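Local coordinates for protein LYND (PDB 4V1T) that probably acts as a YcaO-type cyclodehydratase, using ATP and magnesium to turn cysteine residues of a precursor peptide into thiazoline rings, at residues T201-W204 with D205-A208; L358-P361 with V362-V365. All blocks are in the same frame, centred on the assembly; numbering follows the deposited sequence.

Contact 1: residues T201-W204 with D205-A208; sequences TGCW and DCLA. With ZN (zinc ion), chain K.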
ATOM      1  N   THR B 201      -4.051 -12.373  23.933  1.00 37.23           N
ATOM      2  CA  THR B 201      -3.183 -12.449  22.759  1.00 38.14           C
ATOM      3  C   THR B 201      -2.790 -13.891  22.500  1.00 41.69           C
ATOM      4  O   THR B 201      -3.098 -14.782  23.295  1.00 35.94           O
ATOM      5  CB  THR B 201      -1.904 -11.612  22.955  1.00 36.62           C
ATOM      6  OG1 THR B 201      -1.119 -12.188  24.009  1.00 52.14           O
ATOM      7  CG2 THR B 201      -2.252 -10.168  23.289  1.00 42.30           C
ATOM      8  N   GLY B 202      -2.092 -14.120  21.394  1.00 42.53           N
ATOM      9  CA  GLY B 202      -1.507 -15.416  21.144  1.00 41.22           C
ATOM     10  C   GLY B 202      -0.381 -15.665  22.131  1.00 43.49           C
ATOM     11  O   GLY B 202       0.123 -14.733  22.741  1.00 35.60           O
ATOM     12  N   CYS B 203      -0.007 -16.927  22.304  1.00 40.72           N
ATOM     13  CA  CYS B 203       1.110 -17.286  23.169  1.00 40.08           C
ATOM     14  C   CYS B 203       2.401 -17.325  22.347  1.00 47.45           C
ATOM     15  O   CYS B 203       2.391 -17.052  21.139  1.00 49.57           O
ATOM     16  CB  CYS B 203       0.831 -18.632  23.835  1.00 44.21           C
ATOM     17  SG  CYS B 203       0.659 -20.048  22.689  1.00 39.55           S
ATOM     18  N   TRP B 204       3.517 -17.642  22.993  1.00 44.39           N
ATOM     19  CA  TRP B 204       4.783 -17.746  22.281  1.00 47.21           C
ATOM     20  C   TRP B 204       4.745 -18.903  21.289  1.00 47.14           C
ATOM     21  O   TRP B 204       5.410 -18.863  20.255  1.00 48.39           O
ATOM     22  CB  TRP B 204       5.938 -17.928  23.255  1.00 44.87           C
ATOM     23  CG  TRP B 204       7.224 -18.279  22.580  1.00 46.23           C
ATOM     24  CD1 TRP B 204       8.156 -17.411  22.085  1.00 43.72           C
ATOM     25  CD2 TRP B 204       7.709 -19.590  22.313  1.00 42.07           C
ATOM     26  NE1 TRP B 204       9.197 -18.113  21.520  1.00 44.35           N
ATOM     27  CE2 TRP B 204       8.950 -19.452  21.651  1.00 52.79           C
ATOM     28  CE3 TRP B 204       7.219 -20.874  22.565  1.00 55.03           C
ATOM     29  CZ2 TRP B 204       9.711 -20.549  21.250  1.00 52.64           C
ATOM     30  CZ3 TRP B 204       7.978 -21.967  22.165  1.00 51.03           C
ATOM     31  CH2 TRP B 204       9.211 -21.794  21.513  1.00 57.93           C
ATOM     32  N   ASP B 205       3.949 -19.920  21.596  1.00 40.43           N
ATOM     33  CA  ASP B 205       3.817 -21.065  20.716  1.00 44.19           C
ATOM     34  C   ASP B 205       3.052 -20.698  19.442  1.00 52.72           C
ATOM     35  O   ASP B 205       3.344 -21.231  18.362  1.00 42.53           O
ATOM     36  CB  ASP B 205       3.114 -22.215  21.443  1.00 54.47           C
ATOM     37  CG  ASP B 205       3.650 -23.570  21.048  1.00 66.05           C
ATOM     38  OD1 ASP B 205       4.232 -23.687  19.954  1.00 77.91           O
ATOM     39  OD2 ASP B 205       3.488 -24.514  21.841  1.00 67.12           O
ATOM     40  N   CYS B 206       2.055 -19.819  19.573  1.00 43.90           N
ATOM     41  CA  CYS B 206       1.359 -19.261  18.405  1.00 50.98           C
ATOM     42  C   CYS B 206       2.360 -18.629  17.435  1.00 41.23           C
ATOM     43  O   CYS B 206       2.272 -18.803  16.223  1.00 47.98           O
ATOM     44  CB  CYS B 206       0.325 -18.201  18.815  1.00 50.81           C
ATOM     45  SG  CYS B 206      -1.106 -18.797  19.737  1.00 48.48           S
ATOM     46  N   LEU B 207       3.299 -17.879  18.000  1.00 38.25           N
ATOM     47  CA  LEU B 207       4.342 -17.213  17.228  1.00 40.31           C
ATOM     48  C   LEU B 207       5.352 -18.233  16.685  1.00 41.89           C
ATOM     49  O   LEU B 207       5.715 -18.211  15.503  1.00 41.94           O
ATOM     50  CB  LEU B 207       5.043 -16.172  18.106  1.00 44.48           C
ATOM     51  CG  LEU B 207       6.291 -15.493  17.556  1.00 44.15           C
ATOM     52  CD1 LEU B 207       5.957 -14.623  16.362  1.00 45.38           C
ATOM     53  CD2 LEU B 207       6.963 -14.672  18.635  1.00 41.49           C
ATOM     54  N   ALA B 208       5.795 -19.139  17.545  1.00 44.02           N
ATOM     55  CA  ALA B 208       6.801 -20.119  17.160  1.00 50.81           C
ATOM     56  C   ALA B 208       6.360 -20.915  15.930  1.00 53.30           C
ATOM     57  O   ALA B 208       7.161 -21.192  15.044  1.00 55.54           O
ATOM     58  CB  ALA B 208       7.092 -21.048  18.321  1.00 53.84           C
TER
HETATM   59 ZN    ZN K 776      -0.933 -20.331  21.540  1.00138.08          ZN

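Contact 2: residues L358-P361 with V362-V365; sequences LISP and VTGV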
ATOM      1  N   LEU B 358      -1.669 -11.235   6.827  1.00 44.81           N
ATOM      2  CA  LEU B 358      -1.001 -12.518   6.678  1.00 44.86           C
ATOM      3  C   LEU B 358       0.329 -12.374   5.927  1.00 52.61           C
ATOM      4  O   LEU B 358       1.123 -13.317   5.876  1.00 38.36           O
ATOM      5  CB  LEU B 358      -1.916 -13.502   5.960  1.00 44.06           C
ATOM      6  CG  LEU B 358      -3.198 -13.874   6.696  1.00 47.20           C
ATOM      7  CD1 LEU B 358      -4.004 -14.848   5.844  1.00 35.74           C
ATOM      8  CD2 LEU B 358      -2.911 -14.478   8.057  1.00 48.52           C
ATOM      9  N   ILE B 359       0.571 -11.199   5.348  1.00 46.66           N
ATOM     10  CA  ILE B 359       1.846 -10.940   4.665  1.00 52.82           C
ATOM     11  C   ILE B 359       2.892 -10.485   5.674  1.00 51.17           C
ATOM     12  O   ILE B 359       2.867  -9.347   6.142  1.00 61.72           O
ATOM     13  CB  ILE B 359       1.711  -9.875   3.550  1.00 52.94           C
ATOM     14  CG1 ILE B 359       0.620 -10.259   2.546  1.00 44.53           C
ATOM     15  CG2 ILE B 359       3.036  -9.716   2.809  1.00 48.75           C
ATOM     16  CD1 ILE B 359       0.119  -9.113   1.700  1.00 45.03           C
ATOM     17  N   SER B 360       3.804 -11.387   6.002  1.00 55.42           N
ATOM     18  CA  SER B 360       4.872 -11.111   6.948  1.00 52.24           C
ATOM     19  C   SER B 360       5.833 -12.283   7.023  1.00 50.73           C
ATOM     20  O   SER B 360       5.411 -13.412   7.278  1.00 47.46           O
ATOM     21  CB  SER B 360       4.304 -10.850   8.341  1.00 38.37           C
ATOM     22  OG  SER B 360       5.341 -10.882   9.308  1.00 38.45           O
ATOM     23  N   PRO B 361       7.137 -12.026   6.832  1.00 52.50           N
ATOM     24  CA  PRO B 361       8.102 -13.121   6.940  1.00 50.54           C
ATOM     25  C   PRO B 361       8.407 -13.528   8.378  1.00 46.10           C
ATOM     26  O   PRO B 361       9.223 -14.413   8.594  1.00 52.93           O
ATOM     27  CB  PRO B 361       9.347 -12.550   6.262  1.00 53.86           C
ATOM     28  CG  PRO B 361       9.255 -11.091   6.490  1.00 54.40           C
ATOM     29  CD  PRO B 361       7.789 -10.748   6.493  1.00 48.33           C
ATOM     30  N   VAL B 362       7.743 -12.890   9.345  1.00 38.29           N
ATOM     31  CA  VAL B 362       7.967 -13.163  10.764  1.00 42.21           C
ATOM     32  C   VAL B 362       6.761 -13.866  11.374  1.00 46.09           C
ATOM     33  O   VAL B 362       6.880 -14.969  11.911  1.00 48.86           O
ATOM     34  CB  VAL B 362       8.243 -11.856  11.541  1.00 53.67           C
ATOM     35  CG1 VAL B 362       8.431 -12.130  13.030  1.00 50.60           C
ATOM     36  CG2 VAL B 362       9.461 -11.148  10.960  1.00 52.59           C
ATOM     37  N   THR B 363       5.606 -13.226  11.271  1.00 49.34           N
ATOM     38  CA  THR B 363       4.377 -13.709  11.894  1.00 55.92           C
ATOM     39  C   THR B 363       3.350 -14.193  10.874  1.00 56.12           C
ATOM     40  O   THR B 363       2.296 -14.718  11.240  1.00 56.42           O
ATOM     41  CB  THR B 363       3.723 -12.587  12.730  1.00 53.04           C
ATOM     42  OG1 THR B 363       2.789 -13.153  13.644  1.00 83.15           O
ATOM     43  CG2 THR B 363       3.017 -11.594  11.825  1.00 48.52           C
ATOM     44  N   GLY B 364       3.656 -13.990   9.596  1.00 56.46           N
ATOM     45  CA  GLY B 364       2.708 -14.264   8.531  1.00 66.01           C
ATOM     46  C   GLY B 364       2.868 -15.631   7.896  1.00 62.95           C
ATOM     47  O   GLY B 364       3.618 -16.469   8.376  1.00 61.50           O
ATOM     48  N   VAL B 365       2.152 -15.834   6.797  1.00 66.77           N
ATOM     49  CA  VAL B 365       2.175 -17.097   6.060  1.00 65.51           C
ATOM     50  C   VAL B 365       2.628 -16.888   4.623  1.00 63.56           C
ATOM     51  O   VAL B 365       2.892 -17.855   3.923  1.00 63.60           O
ATOM     52  CB  VAL B 365       0.793 -17.779   6.052  1.00 66.16           C
ATOM     53  CG1 VAL B 365       0.362 -18.093   7.471  1.00 73.44           C
ATOM     54  CG2 VAL B 365      -0.233 -16.887   5.378  1.00 78.59           C
TER

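Contact 1: residues T201-W204 with D205-A208
The first CxxC pair of a four-cysteine zinc site sits at the N-terminal end of helix 204-213, where Cys-203 and Cys-206 both bind the metal and Cys-203 is the N-cap. Zinc lies 2.0 Å from Cys-203 SG and 2.4 Å from Cys-206 SG. In Cys-203 the sulfur stands between the backbone N and the carbonyl carbon (chi1 62°), which turns it back over the start of the helix. There it accepts a weak bond from Cys-206 N, while Cys-203 N gives an equally weak one, 3.4 Å long, to Cys-206 SG. This reciprocal pair is a capping box, and the two N-H groups would probably offset part of the negative charge of the thiolates. Gly-202 suits the approach to the site because its CA lies 3.7 Å from Cys-206 SG and a side chain would crowd Cys-206 CB. One turn on, Trp-204 O receives Ala-208 N at 2.8 Å. The small methyl of Ala-208 lets the indole lie close, with CB 3.9 Å from the centroid of its six-membered ring, a CH-pi contact over the face. Trp-204 NE1 is bonded to Tyr-161 O. Cys-311 and Cys-314 complete the coordination, and Asp-205 OD2 is hydrogen-bonded to OG1 of Thr-313, between those cysteines in sequence. Two CxxC pairs closing round one metal are characteristic of four-cysteine zinc sites, probably structural here.

Contact 2: residues L358-P361 with V362-V365
Ser-360 OG is gripped by two backbone N-H groups of the residues that follow it, Val-362 N and Thr-363 N, each at 3.1 Å. The bonds are nearly straight, with N-H...O angles of 158° and 167°. The hydroxyl reaches them because OG is trans to its own backbone N (chi1 167°), and the chain curls round it as an ST turn. Gly-364 N adds a weak bond to Ser-360 O. Pro-361, having no N-H to satisfy, fits the start of the bend. Thr-363 lays its methyl, CG2, against the serine, 3.5 Å from OG. Farther round, Val-365 N donates to Leu-358 O at 2.9 Å, in the carbonyl plane, and closes the loop. Beside that bond, Leu-358 CB meets Val-365 CG2 at 3.8 Å. Glycine suits position 364 since a CB would collide with Leu-358 O and Ser-360 N; its CA passes 3.2 Å from Leu-358 O in a CA-H...O contact. His-303 ND1 also bonds Ser-360 OG, and Ile-304 O holds Thr-363 OG1, tying the turn to the end of strand 299-304. With an alanine here instead of Ser-360, Val-362 N, Thr-363 N and His-303 would probably lose their shared partner, leaving the turn less firmly fixed. Val-362 rests on Leu-211 of helix 204-213, whereas Leu-358 and Val-365 pack on Val-425 of helix 413-429.

How the contacts relate
Contact 1 comes first along the chain and contact 2 about 150 residues later, yet their centres lie only 13 Å apart and their nearest atoms about 4 Å, without touching. Helix 204-213 joins them: residues 201-208 run from the loop before it, through the cap at Cys-203, into its first turn, where the zinc is bound, while Arg-210 and Leu-211 near its other end meet the loop 358-365, as does Asn-214 just beyond. Leu-305, following the edge strand 299-304 of the seven-stranded sheet, touches both Leu-207 and Thr-363. Contact 2 also faces helix 413-429 of the YcaO region, with the Leu-358 side chain about 11 Å from a bound ADP. It thus lies between the zinc-bearing and nucleotide-binding parts.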